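Local coordinates for mucus binding proteinn (Lactobacillus reuteri, PDB 4MT5), which probably binds mucin at the bacterial surface, this piece being one mucus-binding repeat of a cell-wall-anchored protein with ubiquitin-like beta-grasp folds, at residues D51-K54 with P55-F59. Numbering follows the deposited sequence.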
loop_
_atom_site.group_PDB
_atom_site.type_symbol
_atom_site.label_atom_id
_atom_site.label_comp_id
_atom_site.label_asym_id
_atom_site.label_seq_id
_atom_site.Cartn_x
_atom_site.Cartn_y
_atom_site.Cartn_z
ATOM N N ASP A 51 14.902 -22.241 -13.912
ATOM C CA ASP A 51 15.864 -23.125 -13.292
ATOM C C ASP A 51 16.627 -23.859 -14.397
ATOM O O ASP A 51 16.116 -24.815 -14.991
ATOM C CB ASP A 51 15.150 -24.106 -12.355
ATOM C CG ASP A 51 16.087 -25.171 -11.781
ATOM O OD1 ASP A 51 17.315 -24.982 -11.860
ATOM O OD2 ASP A 51 15.611 -26.205 -11.248
ATOM N N GLY A 52 17.855 -23.409 -14.657
ATOM C CA GLY A 52 18.667 -23.964 -15.728
ATOM C C GLY A 52 19.280 -25.339 -15.483
ATOM O O GLY A 52 19.819 -25.952 -16.399
ATOM N N PHE A 53 19.211 -25.819 -14.248
ATOM C CA PHE A 53 19.817 -27.086 -13.890
ATOM C C PHE A 53 18.784 -28.165 -14.133
ATOM O O PHE A 53 17.590 -27.896 -14.066
ATOM C CB PHE A 53 20.218 -27.075 -12.419
ATOM C CG PHE A 53 20.979 -28.278 -12.000
ATOM C CD1 PHE A 53 22.332 -28.376 -12.266
ATOM C CD2 PHE A 53 20.349 -29.320 -11.350
ATOM C CE1 PHE A 53 23.050 -29.508 -11.891
ATOM C CE2 PHE A 53 21.058 -30.452 -10.967
ATOM C CZ PHE A 53 22.411 -30.550 -11.237
ATOM N N LYS A 54 19.230 -29.374 -14.435
ATOM C CA LYS A 54 18.310 -30.487 -14.625
ATOM C C LYS A 54 18.929 -31.754 -14.046
ATOM O O LYS A 54 20.109 -32.020 -14.262
ATOM C CB LYS A 54 17.934 -30.673 -16.111
ATOM C CG LYS A 54 16.726 -29.819 -16.577
ATOM C CD LYS A 54 16.267 -30.158 -17.999
ATOM C CE LYS A 54 15.708 -31.591 -18.103
ATOM N NZ LYS A 54 15.901 -32.250 -19.453
ATOM N N PRO A 55 18.138 -32.530 -13.287
ATOM C CA PRO A 55 18.610 -33.797 -12.717
ATOM C C PRO A 55 19.061 -34.740 -13.834
ATOM O O PRO A 55 18.428 -34.819 -14.898
ATOM C CB PRO A 55 17.351 -34.356 -12.044
ATOM C CG PRO A 55 16.215 -33.761 -12.836
ATOM C CD PRO A 55 16.687 -32.354 -13.090
ATOM N N GLY A 56 20.153 -35.450 -13.591
ATOM C CA GLY A 56 20.750 -36.270 -14.625
ATOM C C GLY A 56 21.915 -35.573 -15.306
ATOM O O GLY A 56 22.582 -36.159 -16.155
ATOM N N THR A 57 22.146 -34.314 -14.945
ATOM C CA THR A 57 23.286 -33.558 -15.446
ATOM C C THR A 57 24.613 -34.129 -14.966
ATOM O O THR A 57 24.825 -34.286 -13.763
ATOM C CB THR A 57 23.235 -32.098 -15.004
ATOM O OG1 THR A 57 22.195 -31.412 -15.722
ATOM C CG2 THR A 57 24.575 -31.435 -15.280
ATOM N N LYS A 58 25.507 -34.427 -15.905
ATOM C CA LYS A 58 26.823 -34.954 -15.565
ATOM C C LYS A 58 27.914 -33.869 -15.636
ATOM O O LYS A 58 27.663 -32.754 -16.097
ATOM C CB LYS A 58 27.153 -36.125 -16.485
ATOM C CG LYS A 58 26.072 -37.194 -16.470
ATOM C CD LYS A 58 26.343 -38.371 -17.409
ATOM C CE LYS A 58 26.155 -37.955 -18.863
ATOM N NZ LYS A 58 26.058 -39.103 -19.823
ATOM N N PHE A 59 29.112 -34.198 -15.156
ATOM C CA PHE A 59 30.281 -33.351 -15.353
ATOM C C PHE A 59 30.815 -33.576 -16.762
ATOM O O PHE A 59 30.972 -34.716 -17.199
ATOM C CB PHE A 59 31.402 -33.693 -14.361
ATOM C CG PHE A 59 31.082 -33.384 -12.918
ATOM C CD1 PHE A 59 31.119 -32.077 -12.439
ATOM C CD2 PHE A 59 30.782 -34.409 -12.026
ATOM C CE1 PHE A 59 30.834 -31.793 -11.102
ATOM C CE2 PHE A 59 30.490 -34.130 -10.690
ATOM C CZ PHE A 59 30.517 -32.817 -10.227
#
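Thr57 closes a type II beta turn, Lys54 to Thr57, by gripping the carbonyl of Lys54 twice. Its CB stands 4.1 Å from CE1 of Phe53. With OG1 on the side of the backbone N and anti to its own carbonyl carbon (chi1 -72°), hydroxyl and N-H face the same oxygen. OG1 lies over one face of the Phe53 ring and donates to Lys54 O at 2.6 Å, in the carbonyl plane and on a lone pair. The methyl branch, CG2, comes within 4.2 Å of Phe53 CE1. Thr57 N adds the classic turn bond, 3.1 Å to Lys54 O and bent to 138° at the hydrogen. Pro55 suits the first corner because its ring fixes phi near the -60° required there; Gly56 takes the second, where a side chain would jam against the preceding carbonyl. Ahead of the turn, Asp51 makes an Asx turn: OD1, met from above the carboxylate plane, accepts from Phe53 N, and OD2 hydrogen-bonds to Thr34, a double role suited to a short two-oxygen side chain. Replacing Thr57 by alanine would remove OG1 and CG2, probably leaving Lys54 O with the backbone bond as its one grip in the turn and uncovering part of the Phe53 ring. In this loop, joining strands 46-51 and 65-77 of the mucin-binding domain, the threonine thus combines two chemistries: its hydroxyl reinforces the polar closure while its side chain also lies against a buried aromatic ring.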